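Local coordinates for protein TRAP dicarboxylate transporter, DctP subunit (Ochrobactrum anthropi, PDB 4P47) that probably serves as the periplasmic solute-binding component of a TRAP transporter, capturing a small, dicarboxylate-type solute and delivering it to the membrane permease, at residues N153-R158 / E225-L230; L170-L175 / G210-N215. All coordinates share one frame; numbering follows the deposited sequence.

Interaction 1: N153-R158 / E225-L230; sequences NLTNNR and EVQKYL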
ATOM      1  N   ASN A 153      -0.976  -5.624  -8.866  1.00  5.22           N
ATOM      2  CA  ASN A 153      -0.995  -6.061 -10.255  1.00  6.08           C
ATOM      3  C   ASN A 153      -1.884  -7.298 -10.424  1.00  5.54           C
ATOM      4  O   ASN A 153      -2.541  -7.739  -9.472  1.00  6.25           O
ATOM      5  CB  ASN A 153       0.449  -6.296 -10.708  1.00  7.12           C
ATOM      6  CG  ASN A 153       1.261  -5.006 -10.727  1.00  7.50           C
ATOM      7  OD1 ASN A 153       0.793  -3.958 -11.202  1.00  7.65           O
ATOM      8  ND2 ASN A 153       2.476  -5.066 -10.216  1.00  8.92           N
ATOM      9  N   LEU A 154      -1.928  -7.858 -11.623  1.00  5.30           N
ATOM     10  CA  LEU A 154      -2.932  -8.862 -11.971  1.00  5.56           C
ATOM     11  C   LEU A 154      -2.304 -10.067 -12.655  1.00  5.55           C
ATOM     12  O   LEU A 154      -1.669  -9.919 -13.694  1.00  6.26           O
ATOM     13  CB  LEU A 154      -3.938  -8.220 -12.933  1.00  6.50           C
ATOM     14  CG  LEU A 154      -5.052  -9.120 -13.444  1.00  7.11           C
ATOM     15  CD1 LEU A 154      -5.968  -9.583 -12.333  1.00  6.81           C
ATOM     16  CD2 LEU A 154      -5.852  -8.398 -14.508  1.00  8.31           C
ATOM     17  N   THR A 155      -2.518 -11.254 -12.092  1.00  5.83           N
ATOM     18  CA  THR A 155      -2.130 -12.478 -12.778  1.00  4.95           C
ATOM     19  C   THR A 155      -3.360 -13.232 -13.224  1.00  6.24           C
ATOM     20  O   THR A 155      -4.430 -13.079 -12.667  1.00  6.85           O
ATOM     21  CB  THR A 155      -1.259 -13.416 -11.896  1.00  7.64           C
ATOM     22  OG1 THR A 155      -2.020 -13.942 -10.787  1.00  6.68           O
ATOM     23  CG2 THR A 155      -0.021 -12.724 -11.366  1.00  6.42           C
ATOM     24  N   ASN A 156      -3.216 -14.036 -14.272  1.00  6.33           N
ATOM     25  CA  ASN A 156      -4.227 -15.005 -14.632  1.00  6.64           C
ATOM     26  C   ASN A 156      -3.584 -16.153 -15.418  1.00  7.16           C
ATOM     27  O   ASN A 156      -2.390 -16.122 -15.742  1.00  8.16           O
ATOM     28  CB  ASN A 156      -5.406 -14.346 -15.364  1.00  7.63           C
ATOM     29  CG  ASN A 156      -5.181 -14.207 -16.846  1.00  7.89           C
ATOM     30  OD1 ASN A 156      -5.728 -14.979 -17.637  1.00  9.15           O
ATOM     31  ND2 ASN A 156      -4.396 -13.235 -17.237  1.00  8.41           N
ATOM     32  N   ASN A 157      -4.377 -17.192 -15.679  1.00  7.50           N
ATOM     33  CA  ASN A 157      -3.868 -18.362 -16.392  1.00  7.90           C
ATOM     34  C   ASN A 157      -4.568 -18.595 -17.712  1.00 10.22           C
ATOM     35  O   ASN A 157      -4.310 -19.603 -18.345  1.00 12.49           O
ATOM     36  CB  ASN A 157      -3.969 -19.626 -15.547  1.00  9.51           C
ATOM     37  CG  ASN A 157      -2.974 -20.678 -15.985  1.00  8.95           C
ATOM     38  OD1 ASN A 157      -1.811 -20.372 -16.213  1.00  9.90           O
ATOM     39  ND2 ASN A 157      -3.436 -21.929 -16.114  1.00 11.46           N
ATOM     40  N   ARG A 158      -5.418 -17.674 -18.149  1.00  8.50           N
ATOM     41  CA  ARG A 158      -6.160 -17.830 -19.415  1.00  9.49           C
ATOM     42  C   ARG A 158      -5.427 -17.197 -20.606  1.00 12.01           C
ATOM     43  O   ARG A 158      -5.208 -17.857 -21.631  1.00 11.94           O
ATOM     44  CB  ARG A 158      -7.547 -17.196 -19.324  1.00 11.62           C
ATOM     45  CG  ARG A 158      -8.473 -17.739 -18.268  1.00 18.23           C
ATOM     46  CD  ARG A 158      -9.203 -18.973 -18.737  1.00 31.75           C
ATOM     47  NE  ARG A 158      -8.284 -20.092 -18.870  1.00 35.35           N
ATOM     48  CZ  ARG A 158      -7.759 -20.747 -17.839  1.00 38.75           C
ATOM     49  NH1 ARG A 158      -8.067 -20.391 -16.595  1.00 32.35           N
ATOM     50  NH2 ARG A 158      -6.922 -21.754 -18.050  1.00 32.04           N
ATOM     51  N   GLU A 225       3.604 -21.122 -10.376  1.00 10.00           N
ATOM     52  CA  GLU A 225       3.409 -22.535 -10.719  1.00 10.57           C
ATOM     53  C   GLU A 225       2.045 -22.765 -11.341  1.00 10.24           C
ATOM     54  O   GLU A 225       1.810 -23.802 -11.977  1.00 11.86           O
ATOM     55  CB  GLU A 225       3.543 -23.433  -9.474  1.00 11.52           C
ATOM     56  CG  GLU A 225       4.906 -23.374  -8.810  1.00 11.67           C
ATOM     57  CD  GLU A 225       5.037 -24.243  -7.564  1.00 17.57           C
ATOM     58  OE1 GLU A 225       4.030 -24.816  -7.110  1.00 14.24           O
ATOM     59  OE2 GLU A 225       6.161 -24.354  -7.022  1.00 17.73           O
ATOM     60  N   VAL A 226       1.135 -21.807 -11.154  1.00  9.32           N
ATOM     61  CA  VAL A 226      -0.263 -21.996 -11.502  1.00  9.34           C
ATOM     62  C   VAL A 226      -0.864 -20.812 -12.276  1.00  8.59           C
ATOM     63  O   VAL A 226      -2.068 -20.747 -12.481  1.00  8.20           O
ATOM     64  CB  VAL A 226      -1.121 -22.335 -10.237  1.00  8.89           C
ATOM     65  CG1 VAL A 226      -0.739 -23.698  -9.712  1.00 10.81           C
ATOM     66  CG2 VAL A 226      -0.939 -21.291  -9.148  1.00 10.71           C
ATOM     67  N   GLN A 227       0.003 -19.873 -12.667  1.00  7.36           N
ATOM     68  CA  GLN A 227      -0.358 -18.692 -13.444  1.00  8.47           C
ATOM     69  C   GLN A 227       0.690 -18.424 -14.505  1.00  9.53           C
ATOM     70  O   GLN A 227       1.850 -18.256 -14.187  1.00  9.37           O
ATOM     71  CB  GLN A 227      -0.421 -17.463 -12.540  1.00  6.60           C
ATOM     72  CG  GLN A 227      -1.419 -17.542 -11.391  1.00  7.49           C
ATOM     73  CD  GLN A 227      -2.837 -17.266 -11.829  1.00  6.86           C
ATOM     74  OE1 GLN A 227      -3.308 -16.126 -11.741  1.00  6.73           O
ATOM     75  NE2 GLN A 227      -3.551 -18.297 -12.264  1.00  6.57           N
ATOM     76  N   LYS A 228       0.272 -18.346 -15.758  1.00  7.57           N
ATOM     77  CA  LYS A 228       1.192 -18.062 -16.857  1.00  8.59           C
ATOM     78  C   LYS A 228       1.367 -16.588 -17.215  1.00  7.02           C
ATOM     79  O   LYS A 228       2.329 -16.254 -17.918  1.00  8.11           O
ATOM     80  CB  LYS A 228       0.768 -18.829 -18.111  1.00  9.11           C
ATOM     81  CG  LYS A 228       1.185 -20.300 -18.058  1.00 11.30           C
ATOM     82  CD  LYS A 228       0.626 -21.090 -19.244  1.00 17.08           C
ATOM     83  CE  LYS A 228       1.292 -22.477 -19.391  1.00 17.22           C
ATOM     84  NZ  LYS A 228       1.109 -23.331 -18.186  1.00 20.42           N
ATOM     85  N   TYR A 229       0.464 -15.729 -16.719  1.00  6.78           N
ATOM     86  CA  TYR A 229       0.399 -14.335 -17.172  1.00  6.75           C
ATOM     87  C   TYR A 229       0.397 -13.357 -16.010  1.00  6.01           C
ATOM     88  O   TYR A 229      -0.321 -13.555 -15.031  1.00  6.96           O
ATOM     89  CB  TYR A 229      -0.850 -14.118 -18.038  1.00  6.83           C
ATOM     90  CG  TYR A 229      -0.922 -15.116 -19.161  1.00  7.89           C
ATOM     91  CD1 TYR A 229      -0.027 -15.047 -20.220  1.00  9.62           C
ATOM     92  CD2 TYR A 229      -1.828 -16.159 -19.143  1.00  9.53           C
ATOM     93  CE1 TYR A 229      -0.038 -15.983 -21.235  1.00 12.09           C
ATOM     94  CE2 TYR A 229      -1.863 -17.088 -20.169  1.00 10.59           C
ATOM     95  CZ  TYR A 229      -0.953 -16.996 -21.196  1.00 10.91           C
ATOM     96  OH  TYR A 229      -0.979 -17.930 -22.228  1.00 14.44           O
ATOM     97  N   LEU A 230       1.179 -12.296 -16.143  1.00  5.78           N
ATOM     98  CA  LEU A 230       1.182 -11.148 -15.236  1.00  5.81           C
ATOM     99  C   LEU A 230       1.079  -9.879 -16.055  1.00  5.55           C
ATOM    100  O   LEU A 230       1.814  -9.725 -17.041  1.00  7.39           O
ATOM    101  CB  LEU A 230       2.503 -11.095 -14.429  1.00  6.47           C
ATOM    102  CG  LEU A 230       2.803  -9.812 -13.647  1.00  6.72           C
ATOM    103  CD1 LEU A 230       1.728  -9.534 -12.588  1.00  7.97           C
ATOM    104  CD2 LEU A 230       4.155  -9.837 -12.960  1.00  7.60           C
TER
HETATM  105  O   HOH W   1      -3.824 -17.824 -24.159  1.00 19.34           O
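Two torsions bring Thr155 and Gln227 together: Thr155 holds OG1 between its backbone N and carbonyl carbon (chi1 67°), and the bend of the Gln227 chain at chi2 (-79°) turns its amide back to that hydroxyl, the two side chains crossing at about a right angle. They meet beside the antiparallel ladder of strands 141-156 and 229-245 in the mixed sheet of this periplasmic binding protein, Gln227 lying in the loop that leads into strand 229-245. Thr155 OG1 donates to Gln227 OE1 over 2.7 Å, lying in the carbonyl plane on a lone pair, and is also hydrogen-bonded to Gln211 NE2. The other end of the amide is fixed too, since Gln227 NE2 donates almost straight to the O of its neighbour Val226 at 2.9 Å and also reaches Asp209 O, just ahead of strand 210-213. With both ends gripped, the flat amide can hardly turn.

The ladder itself is short. Asn156 and Tyr229 form the hydrogen-bonded pair, N to O in both directions at 3.0 Å, while Thr155 and Leu230 form the adjoining non-hydrogen-bonded pair, where Thr155 CG2 packs on Leu230 CD1 at 3.8 Å beside Ile218 of helix 216-220. Beyond the ladder the chain of 153-158 turns away. Asn156 OD1 accepts from Arg158 N in an Asx turn, its ND2 binding His159 O, and Asn157 OD1 takes a weak bond from Lys228 N. Arg158 points its guanidinium elsewhere, to a salt bridge with Asp209.

The Tyr229 ring runs out along this turn. Asn157 C lies in plane at its edge and Lys228 CB sits over one face, offset toward the rim, while Tyr229 CE2 approaches Arg158 C to 3.6 Å.

Interaction 2: L170-L175 / G210-N215; sequences LKIRTL and GQENPN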
ATOM      1  N   LEU A 170     -13.165 -12.808 -16.745  1.00  9.23           N
ATOM      2  CA  LEU A 170     -12.195 -13.486 -15.898  1.00 10.01           C
ATOM      3  C   LEU A 170     -12.672 -13.539 -14.455  1.00  9.58           C
ATOM      4  O   LEU A 170     -13.222 -12.565 -13.936  1.00 10.88           O
ATOM      5  CB  LEU A 170     -10.831 -12.810 -15.924  1.00  9.25           C
ATOM      6  CG  LEU A 170     -10.071 -12.808 -17.244  1.00 12.11           C
ATOM      7  CD1 LEU A 170      -8.741 -12.079 -17.094  1.00 11.82           C
ATOM      8  CD2 LEU A 170      -9.853 -14.224 -17.744  1.00 15.77           C
ATOM      9  N   LYS A 171     -12.436 -14.680 -13.813  1.00  8.00           N
ATOM     10  CA  LYS A 171     -12.765 -14.881 -12.405  1.00  8.52           C
ATOM     11  C   LYS A 171     -11.503 -14.583 -11.610  1.00  7.84           C
ATOM     12  O   LYS A 171     -10.572 -15.388 -11.577  1.00  7.90           O
ATOM     13  CB  LYS A 171     -13.254 -16.314 -12.173  1.00  9.35           C
ATOM     14  CG  LYS A 171     -14.560 -16.604 -12.905  1.00 13.41           C
ATOM     15  CD  LYS A 171     -14.954 -18.076 -12.856  1.00 14.45           C
ATOM     16  CE  LYS A 171     -16.340 -18.308 -13.428  1.00 31.65           C
ATOM     17  NZ  LYS A 171     -16.822 -19.696 -13.188  1.00 35.10           N
ATOM     18  N   ILE A 172     -11.473 -13.400 -11.008  1.00  7.66           N
ATOM     19  CA  ILE A 172     -10.277 -12.888 -10.350  1.00  7.01           C
ATOM     20  C   ILE A 172     -10.509 -12.790  -8.849  1.00  5.78           C
ATOM     21  O   ILE A 172     -11.446 -12.131  -8.409  1.00  7.50           O
ATOM     22  CB  ILE A 172      -9.905 -11.483 -10.883  1.00  7.70           C
ATOM     23  CG1 ILE A 172      -9.712 -11.509 -12.410  1.00  6.73           C
ATOM     24  CG2 ILE A 172      -8.647 -10.954 -10.167  1.00  6.22           C
ATOM     25  CD1 ILE A 172      -8.604 -12.441 -12.928  1.00  6.59           C
ATOM     26  N   ARG A 173      -9.679 -13.461  -8.055  1.00  6.67           N
ATOM     27  CA  ARG A 173      -9.737 -13.309  -6.601  1.00  6.16           C
ATOM     28  C   ARG A 173      -9.268 -11.898  -6.264  1.00  6.79           C
ATOM     29  O   ARG A 173      -8.144 -11.494  -6.606  1.00  6.98           O
ATOM     30  CB  ARG A 173      -8.846 -14.336  -5.903  1.00  7.35           C
ATOM     31  CG  ARG A 173      -9.002 -14.374  -4.394  1.00  7.60           C
ATOM     32  CD  ARG A 173      -8.163 -13.343  -3.654  1.00  8.19           C
ATOM     33  NE  ARG A 173      -8.118 -13.667  -2.233  1.00  7.64           N
ATOM     34  CZ  ARG A 173      -7.360 -13.047  -1.336  1.00  7.16           C
ATOM     35  NH1 ARG A 173      -6.548 -12.064  -1.716  1.00  7.85           N
ATOM     36  NH2 ARG A 173      -7.409 -13.422  -0.063  1.00  7.65           N
ATOM     37  N   THR A 174     -10.148 -11.127  -5.627  1.00  5.84           N
ATOM     38  CA  THR A 174      -9.854  -9.748  -5.248  1.00  7.08           C
ATOM     39  C   THR A 174     -10.092  -9.530  -3.766  1.00  6.64           C
ATOM     40  O   THR A 174     -10.881 -10.235  -3.138  1.00  6.97           O
ATOM     41  CB  THR A 174     -10.749  -8.721  -6.022  1.00  7.35           C
ATOM     42  OG1 THR A 174     -12.109  -8.774  -5.556  1.00  7.20           O
ATOM     43  CG2 THR A 174     -10.741  -8.988  -7.512  1.00  6.10           C
ATOM     44  N   LEU A 175      -9.478  -8.497  -3.219  1.00  6.46           N
ATOM     45  CA  LEU A 175      -9.938  -7.977  -1.935  1.00  6.75           C
ATOM     46  C   LEU A 175     -11.424  -7.590  -2.060  1.00  6.24           C
ATOM     47  O   LEU A 175     -11.936  -7.267  -3.143  1.00  7.08           O
ATOM     48  CB  LEU A 175      -9.082  -6.795  -1.456  1.00  5.46           C
ATOM     49  CG  LEU A 175      -7.604  -7.128  -1.245  1.00  5.99           C
ATOM     50  CD1 LEU A 175      -6.887  -5.914  -0.694  1.00  8.32           C
ATOM     51  CD2 LEU A 175      -7.461  -8.320  -0.326  1.00  8.22           C
ATOM     52  N   GLY A 210      -7.487 -16.072 -11.919  1.00  7.08           N
ATOM     53  CA  GLY A 210      -6.400 -15.167 -11.589  1.00  5.65           C
ATOM     54  C   GLY A 210      -6.622 -14.492 -10.259  1.00  7.06           C
ATOM     55  O   GLY A 210      -7.562 -14.809  -9.518  1.00  6.71           O
ATOM     56  N   GLN A 211      -5.732 -13.549  -9.956  1.00  6.04           N
ATOM     57  CA  GLN A 211      -5.766 -12.884  -8.668  1.00  6.73           C
ATOM     58  C   GLN A 211      -5.045 -11.564  -8.800  1.00  5.55           C
ATOM     59  O   GLN A 211      -4.232 -11.364  -9.708  1.00  5.87           O
ATOM     60  CB  GLN A 211      -5.170 -13.778  -7.552  1.00  5.77           C
ATOM     61  CG  GLN A 211      -3.721 -14.164  -7.770  1.00  6.21           C
ATOM     62  CD  GLN A 211      -2.736 -13.125  -7.274  1.00  7.06           C
ATOM     63  OE1 GLN A 211      -2.874 -12.600  -6.164  1.00  7.58           O
ATOM     64  NE2 GLN A 211      -1.723 -12.836  -8.077  1.00  6.89           N
ATOM     65  N   GLU A 212      -5.390 -10.653  -7.910  1.00  5.93           N
ATOM     66  CA  GLU A 212      -4.780  -9.337  -7.888  1.00  5.90           C
ATOM     67  C   GLU A 212      -4.085  -9.109  -6.545  1.00  5.92           C
ATOM     68  O   GLU A 212      -4.647  -9.364  -5.483  1.00  6.88           O
ATOM     69  CB  GLU A 212      -5.829  -8.237  -8.193  1.00  5.61           C
ATOM     70  CG  GLU A 212      -6.965  -8.099  -7.170  1.00  6.71           C
ATOM     71  CD  GLU A 212      -6.635  -7.183  -6.009  1.00  6.06           C
ATOM     72  OE1 GLU A 212      -5.821  -6.230  -6.200  1.00  6.43           O
ATOM     73  OE2 GLU A 212      -7.220  -7.358  -4.917  1.00  6.16           O
ATOM     74  N   ASN A 213      -2.835  -8.664  -6.600  1.00  5.97           N
ATOM     75  CA  ASN A 213      -1.979  -8.554  -5.421  1.00  6.93           C
ATOM     76  C   ASN A 213      -0.658  -7.926  -5.852  1.00  6.49           C
ATOM     77  O   ASN A 213      -0.369  -7.833  -7.046  1.00  5.78           O
ATOM     78  CB  ASN A 213      -1.690  -9.930  -4.759  1.00  6.67           C
ATOM     79  CG  ASN A 213      -2.640 -10.263  -3.621  1.00  8.21           C
ATOM     80  OD1 ASN A 213      -2.850  -9.464  -2.708  1.00  8.65           O
ATOM     81  ND2 ASN A 213      -3.204 -11.461  -3.660  1.00  7.05           N
ATOM     82  N   PRO A 214       0.172  -7.547  -4.876  1.00  6.15           N
ATOM     83  CA  PRO A 214       1.545  -7.148  -5.228  1.00  7.34           C
ATOM     84  C   PRO A 214       2.361  -8.269  -5.848  1.00  7.45           C
ATOM     85  O   PRO A 214       2.018  -9.448  -5.756  1.00  7.21           O
ATOM     86  CB  PRO A 214       2.147  -6.708  -3.889  1.00  9.33           C
ATOM     87  CG  PRO A 214       0.956  -6.389  -3.015  1.00  9.12           C
ATOM     88  CD  PRO A 214      -0.075  -7.411  -3.431  1.00  7.04           C
ATOM     89  N   ASN A 215       3.437  -7.898  -6.526  1.00  6.96           N
ATOM     90  CA  ASN A 215       4.294  -8.858  -7.174  1.00  7.09           C
ATOM     91  C   ASN A 215       4.922  -9.865  -6.209  1.00  7.41           C
ATOM     92  O   ASN A 215       5.104 -11.025  -6.577  1.00  7.47           O
ATOM     93  CB  ASN A 215       5.425  -8.136  -7.911  1.00  8.17           C
ATOM     94  CG  ASN A 215       4.944  -7.334  -9.095  1.00  9.66           C
ATOM     95  OD1 ASN A 215       3.870  -7.584  -9.648  1.00  9.61           O
ATOM     96  ND2 ASN A 215       5.738  -6.332  -9.474  1.00 11.35           N
TER
HETATM   97  O   HOH W   2      -6.663 -10.311  -3.910  1.00 14.24           O
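Arg173 N donates to Gly210 O at 2.9 Å in a short parallel pairing. Gly210 N to Lys171 O and Glu212 N to Arg173 O continue the ladder. Strand 171-173 lies between 190-192 and 210-213, with helices 178-186 and 196-205 in the connections, as expected of the alpha/beta lobes of periplasmic binding proteins.

Ile172 carries the apolar packing on its side of the sheet. It lays CD1 against Gly210 CA at 3.8 Å, while its CG2, anti to the backbone N, rests against Gln211 CA. Leu154 of strand 141-156 packs on the same side chain.

Polar side chains do the rest. Glu212 CG lies between its backbone N and carbonyl carbon (chi1 64°), and the bend at chi2 (87°) brings OE2 to Leu175 N at 3.0 Å in a nearly straight bond. Asn213 ND2 donates to Gln211 OE1 at 2.8 Å. A water links Arg173 NH1 (2.8 Å) and Glu212 O (2.7 Å), one of several acceptors near it; Arg173 NE binds Leu194 O. Arg173 probably corresponds to the carboxylate-binding arginine of TRAP binding proteins and so probably lines the pocket.

Glu212 OE2 thus accepts from Leu175 N, and OE1 meets Arg152 in a salt bridge and His235, a setting that probably stabilises a buried negative charge.

Interactions 1 and 2 are successive joints of one sheet, their centres about 9 Å apart, and the loop closed by 153-158 and 225-230 encloses the whole of interaction 2. Strand 141-156 is common ground: it pairs with 229-245 and with 210-213. Asn153 joins the two contacts, its N probably bonded to Asn213 O and its ND2 to Asn215 OD1, both at 2.9 Å, while its OD1 accepts from Arg234 N. Gln227 OE1 also packs on Gly210 CA at 3.2 Å. In this crystal a C-terminus occupies the ligand-binding pocket; interaction 2 probably reaches that pocket through Arg173, whereas interaction 1 is framework pairing within the binding-protein fold.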